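Local coordinates for protein NDP-N-acetyl-D-galactosaminuronic acid dehydrogenase (Methanosarcina mazei Go1, PDB 3G79) that probably oxidises UDP-N-acetylmannosamine to its uronic acid with two molecules of NAD+, as a UDP-glucose/GDP-mannose dehydrogenase family member, at residues E409-G423 / V438-V452. Numbering follows the deposited sequence.
Sequences EEVVRNADAIVVLAG and VSAKANPVIIDGRNV
Ile418 and Val420 bond to Val445 and Ile447 through the backbone, joining strands 417-420 and 445-448 as parallel neighbours whose axes run 13° apart. From the Val445 amide on Asp416 O to the Gly449 amide on Val420 O, five N-H...O bonds link the strands; the one from Val420 N to Ile447 O measures 2.7 Å.

Apolar side chains meet on both faces of the pair. Ile446, with CG1 anti to its amide nitrogen (chi1 -179°), swings CD1 back over Ile418, 3.2 Å from CG2, and the same methyl lies 4.1 Å from Val420 CG2. Val420 CG1 meets Val452 CG2. On the face of Ala417 and Val419, Ala417 CB abuts Val445 CG1, while Ile447 lies alongside Val419 and also packs on helix 321-345. At the ends of the two helices, Val438 CG1 meets Val412 CG1 at 3.7 Å, roughly at right angles.

Polar side chains secure the loops at both strand ends. Lys441 NZ bonds to Asn414 O at 2.8 Å, approaching from above the carbonyl plane, and forms a long salt bridge with Asp416 OD1; Asp416 OD2 takes the amide of Lys355. Nearby, Asn414 N donates to Val438 O. Beyond the other strand ends, Arg450 has CG beside its own backbone N (chi1 -58°), against the Leu421 carbonyl, and a bend at chi2 then brings NE 2.7 Å from Leu421 O, while NH2 reaches Gly288 O. A leucine in its place would probably leave the carbonyls of Leu421 and Gly288 without their guanidinium donors and remove the side-chain link between the loops that follow the two strands. Asp448 OD1 accepts from Arg450 N, forming an Asx turn.

Strands 417-420 and 445-448, connected through helix 432-439, form a beta-alpha-beta crossover in the six-stranded parallel, Rossmann-like sheet of the UDP-binding domain.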
ATOM      1  N   GLU A 409      26.392 -25.187 -14.146  1.00 41.07           N
ATOM      2  CA  GLU A 409      27.475 -25.231 -15.133  1.00 41.51           C
ATOM      3  C   GLU A 409      26.943 -25.599 -16.513  1.00 40.46           C
ATOM      4  O   GLU A 409      27.264 -24.946 -17.517  1.00 40.49           O
ATOM      5  CB  GLU A 409      28.560 -26.231 -14.677  1.00 42.72           C
ATOM      6  CG  GLU A 409      29.945 -26.109 -15.348  1.00 58.67           C
ATOM      7  CD  GLU A 409      30.027 -26.729 -16.752  1.00 44.13           C
ATOM      8  OE1 GLU A 409      29.309 -27.713 -17.043  1.00 58.93           O
ATOM      9  OE2 GLU A 409      30.833 -26.228 -17.579  1.00 59.22           O
ATOM     10  N   GLU A 410      26.123 -26.642 -16.577  1.00 39.07           N
ATOM     11  CA  GLU A 410      25.722 -27.095 -17.899  1.00 37.89           C
ATOM     12  C   GLU A 410      24.753 -26.078 -18.501  1.00 35.83           C
ATOM     13  O   GLU A 410      24.829 -25.751 -19.670  1.00 35.46           O
ATOM     14  CB  GLU A 410      25.271 -28.585 -17.920  1.00 38.01           C
ATOM     15  CG  GLU A 410      23.825 -28.935 -17.632  1.00 39.09           C
ATOM     16  CD  GLU A 410      23.476 -30.395 -18.045  1.00 39.66           C
ATOM     17  OE1 GLU A 410      22.286 -30.661 -18.354  1.00 39.05           O
ATOM     18  OE2 GLU A 410      24.389 -31.269 -18.070  1.00 39.38           O
ATOM     19  N   VAL A 411      23.893 -25.534 -17.655  1.00 35.05           N
ATOM     20  CA  VAL A 411      22.957 -24.495 -18.058  1.00 33.84           C
ATOM     21  C   VAL A 411      23.664 -23.216 -18.507  1.00 32.63           C
ATOM     22  O   VAL A 411      23.294 -22.625 -19.510  1.00 32.38           O
ATOM     23  CB  VAL A 411      21.968 -24.200 -16.953  1.00 33.65           C
ATOM     24  CG1 VAL A 411      21.194 -22.933 -17.282  1.00 18.81           C
ATOM     25  CG2 VAL A 411      21.031 -25.379 -16.789  1.00 17.81           C
ATOM     26  N   VAL A 412      24.705 -22.822 -17.793  1.00 32.38           N
ATOM     27  CA  VAL A 412      25.386 -21.572 -18.092  1.00 32.56           C
ATOM     28  C   VAL A 412      26.428 -21.683 -19.202  1.00 33.32           C
ATOM     29  O   VAL A 412      26.719 -20.695 -19.872  1.00 33.66           O
ATOM     30  CB  VAL A 412      25.964 -20.937 -16.804  1.00 32.21           C
ATOM     31  CG1 VAL A 412      27.011 -19.874 -17.091  1.00 15.71           C
ATOM     32  CG2 VAL A 412      24.873 -20.344 -16.039  1.00 15.04           C
ATOM     33  N   ARG A 413      26.969 -22.879 -19.428  1.00 34.43           N
ATOM     34  CA  ARG A 413      28.044 -23.011 -20.411  1.00 35.13           C
ATOM     35  C   ARG A 413      27.622 -22.595 -21.816  1.00 34.47           C
ATOM     36  O   ARG A 413      26.562 -22.984 -22.297  1.00 34.61           O
ATOM     37  CB  ARG A 413      28.727 -24.392 -20.369  1.00 36.00           C
ATOM     38  CG  ARG A 413      28.212 -25.443 -21.312  1.00 60.45           C
ATOM     39  CD  ARG A 413      29.231 -26.549 -21.435  1.00 36.94           C
ATOM     40  NE  ARG A 413      28.573 -27.817 -21.735  1.00 61.11           N
ATOM     41  CZ  ARG A 413      28.312 -28.768 -20.837  1.00 38.76           C
ATOM     42  NH1 ARG A 413      27.703 -29.887 -21.218  1.00 61.53           N
ATOM     43  NH2 ARG A 413      28.670 -28.618 -19.563  1.00 61.36           N
ATOM     44  N   ASN A 414      28.443 -21.746 -22.425  1.00 34.21           N
ATOM     45  CA  ASN A 414      28.207 -21.238 -23.779  1.00 34.03           C
ATOM     46  C   ASN A 414      27.010 -20.272 -23.935  1.00 33.43           C
ATOM     47  O   ASN A 414      26.629 -19.917 -25.047  1.00 33.60           O
ATOM     48  CB  ASN A 414      28.155 -22.411 -24.773  1.00 34.34           C
ATOM     49  CG  ASN A 414      29.462 -23.193 -24.801  1.00 48.81           C
ATOM     50  OD1 ASN A 414      30.532 -22.619 -24.608  1.00 35.72           O
ATOM     51  ND2 ASN A 414      29.386 -24.501 -25.028  1.00 35.17           N
ATOM     52  N   ALA A 415      26.440 -19.822 -22.824  1.00 32.73           N
ATOM     53  CA  ALA A 415      25.249 -18.984 -22.880  1.00 32.34           C
ATOM     54  C   ALA A 415      25.533 -17.518 -23.232  1.00 32.37           C
ATOM     55  O   ALA A 415      26.444 -16.909 -22.700  1.00 32.27           O
ATOM     56  CB  ALA A 415      24.481 -19.084 -21.594  1.00 32.07           C
ATOM     57  N   ASP A 416      24.738 -16.966 -24.140  1.00 32.93           N
ATOM     58  CA  ASP A 416      24.853 -15.550 -24.525  1.00 33.15           C
ATOM     59  C   ASP A 416      24.308 -14.629 -23.447  1.00 33.35           C
ATOM     60  O   ASP A 416      24.922 -13.619 -23.151  1.00 34.40           O
ATOM     61  CB  ASP A 416      24.167 -15.283 -25.874  1.00 32.48           C
ATOM     62  CG  ASP A 416      24.824 -16.049 -27.007  1.00 27.77           C
ATOM     63  OD1 ASP A 416      25.825 -15.553 -27.554  1.00 32.76           O
ATOM     64  OD2 ASP A 416      24.362 -17.158 -27.345  1.00 32.56           O
ATOM     65  N   ALA A 417      23.171 -14.994 -22.857  1.00 32.51           N
ATOM     66  CA  ALA A 417      22.565 -14.217 -21.784  1.00 32.15           C
ATOM     67  C   ALA A 417      22.367 -15.049 -20.534  1.00 31.42           C
ATOM     68  O   ALA A 417      21.945 -16.192 -20.627  1.00 32.03           O
ATOM     69  CB  ALA A 417      21.243 -13.659 -22.234  1.00 32.58           C
ATOM     70  N   ILE A 418      22.699 -14.482 -19.373  1.00 30.01           N
ATOM     71  CA  ILE A 418      22.385 -15.091 -18.100  1.00 29.21           C
ATOM     72  C   ILE A 418      21.289 -14.245 -17.434  1.00 29.62           C
ATOM     73  O   ILE A 418      21.476 -13.039 -17.164  1.00 30.46           O
ATOM     74  CB  ILE A 418      23.626 -15.232 -17.188  1.00 29.12           C
ATOM     75  CG1 ILE A 418      24.647 -16.173 -17.787  1.00 18.91           C
ATOM     76  CG2 ILE A 418      23.244 -15.762 -15.798  1.00 20.74           C
ATOM     77  CD1 ILE A 418      26.045 -15.794 -17.442  1.00 27.99           C
ATOM     78  N   VAL A 419      20.155 -14.892 -17.172  1.00 29.03           N
ATOM     79  CA  VAL A 419      18.922 -14.212 -16.797  1.00 29.42           C
ATOM     80  C   VAL A 419      18.349 -14.761 -15.472  1.00 30.75           C
ATOM     81  O   VAL A 419      18.061 -15.947 -15.343  1.00 30.28           O
ATOM     82  CB  VAL A 419      17.909 -14.312 -17.928  1.00 28.66           C
ATOM     83  CG1 VAL A 419      16.692 -13.493 -17.620  1.00 23.05           C
ATOM     84  CG2 VAL A 419      18.552 -13.805 -19.234  1.00 23.96           C
ATOM     85  N   VAL A 420      18.224 -13.891 -14.479  1.00 31.68           N
ATOM     86  CA  VAL A 420      17.952 -14.349 -13.115  1.00 32.20           C
ATOM     87  C   VAL A 420      16.473 -14.063 -12.799  1.00 32.40           C
ATOM     88  O   VAL A 420      16.049 -12.909 -12.881  1.00 32.03           O
ATOM     89  CB  VAL A 420      18.923 -13.656 -12.099  1.00 32.17           C
ATOM     90  CG1 VAL A 420      18.625 -14.093 -10.699  1.00 33.90           C
ATOM     91  CG2 VAL A 420      20.402 -13.976 -12.418  1.00 32.98           C
ATOM     92  N   LEU A 421      15.689 -15.107 -12.483  1.00 32.27           N
ATOM     93  CA  LEU A 421      14.228 -14.922 -12.298  1.00 32.74           C
ATOM     94  C   LEU A 421      13.683 -15.327 -10.926  1.00 33.28           C
ATOM     95  O   LEU A 421      12.561 -14.943 -10.553  1.00 32.68           O
ATOM     96  CB  LEU A 421      13.404 -15.569 -13.428  1.00 32.37           C
ATOM     97  CG  LEU A 421      13.776 -15.080 -14.834  1.00 37.30           C
ATOM     98  CD1 LEU A 421      14.913 -15.913 -15.383  1.00 32.48           C
ATOM     99  CD2 LEU A 421      12.601 -15.142 -15.779  1.00 32.58           C
ATOM    100  N   ALA A 422      14.479 -16.105 -10.188  1.00 34.07           N
ATOM    101  CA  ALA A 422      14.169 -16.442  -8.810  1.00 34.87           C
ATOM    102  C   ALA A 422      15.303 -15.913  -7.987  1.00 36.78           C
ATOM    103  O   ALA A 422      16.444 -15.953  -8.423  1.00 38.81           O
ATOM    104  CB  ALA A 422      14.079 -17.907  -8.652  1.00 34.64           C
ATOM    105  N   GLY A 423      15.021 -15.402  -6.802  1.00 36.97           N
ATOM    106  CA  GLY A 423      16.094 -14.985  -5.907  1.00 37.40           C
ATOM    107  C   GLY A 423      16.800 -16.079  -5.099  1.00 37.70           C
ATOM    108  O   GLY A 423      17.344 -15.786  -4.026  1.00 38.04           O
ATOM    109  N   VAL A 438      32.464 -19.924 -17.703  1.00 30.84           N
ATOM    110  CA  VAL A 438      31.576 -20.974 -18.136  1.00 28.61           C
ATOM    111  C   VAL A 438      30.761 -20.525 -19.347  1.00 27.81           C
ATOM    112  O   VAL A 438      30.686 -21.238 -20.337  1.00 26.90           O
ATOM    113  CB  VAL A 438      30.705 -21.415 -17.009  1.00 28.11           C
ATOM    114  CG1 VAL A 438      29.721 -22.425 -17.511  1.00 37.15           C
ATOM    115  CG2 VAL A 438      31.572 -22.041 -15.930  1.00 37.44           C
ATOM    116  N   SER A 439      30.179 -19.329 -19.298  1.00 28.20           N
ATOM    117  CA  SER A 439      29.502 -18.805 -20.476  1.00 29.47           C
ATOM    118  C   SER A 439      30.508 -18.729 -21.630  1.00 30.18           C
ATOM    119  O   SER A 439      30.142 -18.877 -22.803  1.00 29.72           O
ATOM    120  CB  SER A 439      28.867 -17.422 -20.211  1.00 30.16           C
ATOM    121  OG  SER A 439      29.818 -16.358 -20.251  1.00 33.85           O
ATOM    122  N   ALA A 440      31.788 -18.542 -21.290  1.00 31.49           N
ATOM    123  CA  ALA A 440      32.792 -18.159 -22.284  1.00 32.72           C
ATOM    124  C   ALA A 440      32.152 -16.901 -22.890  1.00 34.14           C
ATOM    125  O   ALA A 440      31.082 -16.499 -22.430  1.00 36.35           O
ATOM    126  CB  ALA A 440      33.014 -19.281 -23.311  1.00 32.80           C
ATOM    127  N   LYS A 441      32.778 -16.223 -23.836  1.00 32.71           N
ATOM    128  CA  LYS A 441      32.121 -15.052 -24.459  1.00 30.93           C
ATOM    129  C   LYS A 441      32.915 -13.774 -24.628  1.00 31.65           C
ATOM    130  O   LYS A 441      33.096 -13.292 -25.765  1.00 32.26           O
ATOM    131  CB  LYS A 441      30.783 -14.738 -23.843  1.00 29.33           C
ATOM    132  CG  LYS A 441      29.614 -15.086 -24.719  1.00 25.56           C
ATOM    133  CD  LYS A 441      29.768 -16.430 -25.424  1.00 28.57           C
ATOM    134  CE  LYS A 441      28.474 -17.155 -25.347  1.00 24.60           C
ATOM    135  NZ  LYS A 441      28.378 -18.221 -26.331  1.00 28.25           N
ATOM    136  N   ALA A 442      33.401 -13.210 -23.542  1.00 32.07           N
ATOM    137  CA  ALA A 442      34.103 -11.928 -23.669  1.00 33.64           C
ATOM    138  C   ALA A 442      33.192 -10.870 -23.127  1.00 34.50           C
ATOM    139  O   ALA A 442      33.469 -10.285 -22.084  1.00 36.03           O
ATOM    140  CB  ALA A 442      34.465 -11.620 -25.123  1.00 34.05           C
ATOM    141  N   ASN A 443      32.081 -10.646 -23.806  1.00 33.74           N
ATOM    142  CA  ASN A 443      31.053  -9.822 -23.223  1.00 33.16           C
ATOM    143  C   ASN A 443      29.773 -10.583 -23.026  1.00 32.98           C
ATOM    144  O   ASN A 443      28.833 -10.420 -23.827  1.00 32.93           O
ATOM    145  CB  ASN A 443      30.816  -8.604 -24.075  1.00 33.51           C
ATOM    146  CG  ASN A 443      32.020  -7.712 -24.133  1.00 27.43           C
ATOM    147  OD1 ASN A 443      32.418  -7.284 -25.208  1.00 34.99           O
ATOM    148  ND2 ASN A 443      32.612  -7.423 -22.983  1.00 33.99           N
ATOM    149  N   PRO A 444      29.724 -11.423 -21.968  1.00 32.78           N
ATOM    150  CA  PRO A 444      28.482 -12.083 -21.656  1.00 32.78           C
ATOM    151  C   PRO A 444      27.518 -11.129 -21.005  1.00 33.15           C
ATOM    152  O   PRO A 444      27.910 -10.133 -20.367  1.00 33.21           O
ATOM    153  CB  PRO A 444      28.876 -13.194 -20.691  1.00 32.77           C
ATOM    154  CG  PRO A 444      30.157 -12.826 -20.141  1.00 19.30           C
ATOM    155  CD  PRO A 444      30.752 -11.706 -20.953  1.00 33.23           C
ATOM    156  N   VAL A 445      26.249 -11.465 -21.204  1.00 32.96           N
ATOM    157  CA  VAL A 445      25.128 -10.655 -20.841  1.00 31.89           C
ATOM    158  C   VAL A 445      24.501 -11.301 -19.613  1.00 31.53           C
ATOM    159  O   VAL A 445      24.238 -12.509 -19.632  1.00 32.13           O
ATOM    160  CB  VAL A 445      24.169 -10.628 -22.033  1.00 31.74           C
ATOM    161  CG1 VAL A 445      22.721 -10.473 -21.580  1.00 16.79           C
ATOM    162  CG2 VAL A 445      24.586  -9.513 -23.062  1.00 16.45           C
ATOM    163  N   ILE A 446      24.327 -10.514 -18.539  1.00 30.50           N
ATOM    164  CA  ILE A 446      23.550 -10.910 -17.351  1.00 29.60           C
ATOM    165  C   ILE A 446      22.385  -9.939 -17.143  1.00 28.66           C
ATOM    166  O   ILE A 446      22.593  -8.746 -17.110  1.00 28.02           O
ATOM    167  CB  ILE A 446      24.446 -11.044 -16.042  1.00 29.42           C
ATOM    168  CG1 ILE A 446      23.633 -11.488 -14.828  1.00 28.64           C
ATOM    169  CG2 ILE A 446      25.112  -9.750 -15.654  1.00 29.36           C
ATOM    170  CD1 ILE A 446      23.845 -12.897 -14.457  1.00 28.63           C
ATOM    171  N   ILE A 447      21.170 -10.476 -16.999  1.00 29.02           N
ATOM    172  CA  ILE A 447      19.918  -9.707 -16.716  1.00 28.03           C
ATOM    173  C   ILE A 447      19.279 -10.200 -15.395  1.00 27.61           C
ATOM    174  O   ILE A 447      18.939 -11.387 -15.270  1.00 29.03           O
ATOM    175  CB  ILE A 447      18.875  -9.887 -17.867  1.00 27.53           C
ATOM    176  CG1 ILE A 447      19.216  -9.052 -19.107  1.00 14.59           C
ATOM    177  CG2 ILE A 447      17.566  -9.295 -17.467  1.00 13.10           C
ATOM    178  CD1 ILE A 447      20.355  -9.451 -19.879  1.00 28.20           C
ATOM    179  N   ASP A 448      19.131  -9.300 -14.428  1.00 26.69           N
ATOM    180  CA  ASP A 448      18.685  -9.614 -13.047  1.00 27.18           C
ATOM    181  C   ASP A 448      17.261  -9.190 -12.740  1.00 27.40           C
ATOM    182  O   ASP A 448      16.945  -8.002 -12.728  1.00 27.80           O
ATOM    183  CB  ASP A 448      19.592  -8.920 -12.009  1.00 27.79           C
ATOM    184  CG  ASP A 448      19.374  -9.439 -10.568  1.00 44.36           C
ATOM    185  OD1 ASP A 448      18.767 -10.512 -10.398  1.00 27.54           O
ATOM    186  OD2 ASP A 448      19.830  -8.791  -9.599  1.00 27.25           O
ATOM    187  N   GLY A 449      16.404 -10.160 -12.453  1.00 28.28           N
ATOM    188  CA  GLY A 449      15.000  -9.890 -12.164  1.00 28.01           C
ATOM    189  C   GLY A 449      14.702  -9.835 -10.678  1.00 27.97           C
ATOM    190  O   GLY A 449      13.603  -9.415 -10.253  1.00 27.72           O
ATOM    191  N   ARG A 450      15.689 -10.230  -9.890  1.00 28.40           N
ATOM    192  CA  ARG A 450      15.506 -10.424  -8.468  1.00 29.33           C
ATOM    193  C   ARG A 450      16.522  -9.721  -7.546  1.00 29.85           C
ATOM    194  O   ARG A 450      16.603 -10.045  -6.385  1.00 30.57           O
ATOM    195  CB  ARG A 450      15.395 -11.928  -8.166  1.00 29.54           C
ATOM    196  CG  ARG A 450      14.254 -12.600  -8.918  1.00 27.18           C
ATOM    197  CD  ARG A 450      12.869 -12.015  -8.543  1.00 30.35           C
ATOM    198  NE  ARG A 450      11.784 -12.682  -9.266  1.00 26.90           N
ATOM    199  CZ  ARG A 450      10.471 -12.495  -9.043  1.00 33.13           C
ATOM    200  NH1 ARG A 450      10.047 -11.648  -8.089  1.00 26.59           N
ATOM    201  NH2 ARG A 450       9.569 -13.184  -9.765  1.00 26.30           N
ATOM    202  N   ASN A 451      17.262  -8.735  -8.030  1.00 30.42           N
ATOM    203  CA  ASN A 451      18.156  -7.975  -7.149  1.00 31.75           C
ATOM    204  C   ASN A 451      19.132  -8.869  -6.363  1.00 34.03           C
ATOM    205  O   ASN A 451      19.378  -8.605  -5.207  1.00 34.96           O
ATOM    206  CB  ASN A 451      17.368  -7.100  -6.155  1.00 31.46           C
ATOM    207  CG  ASN A 451      18.250  -6.048  -5.454  1.00 35.21           C
ATOM    208  OD1 ASN A 451      19.127  -5.453  -6.058  1.00 32.49           O
ATOM    209  ND2 ASN A 451      18.018  -5.833  -4.172  1.00 32.66           N
ATOM    210  N   VAL A 452      19.684  -9.916  -6.980  1.00 34.56           N
ATOM    211  CA  VAL A 452      20.728 -10.712  -6.333  1.00 34.09           C
ATOM    212  C   VAL A 452      22.149 -10.495  -6.868  1.00 33.93           C
ATOM    213  O   VAL A 452      23.111 -10.892  -6.233  1.00 33.46           O
ATOM    214  CB  VAL A 452      20.408 -12.214  -6.372  1.00 34.37           C
ATOM    215  CG1 VAL A 452      18.967 -12.463  -5.955  1.00 38.88           C
ATOM    216  CG2 VAL A 452      20.683 -12.793  -7.734  1.00 38.99           C
TER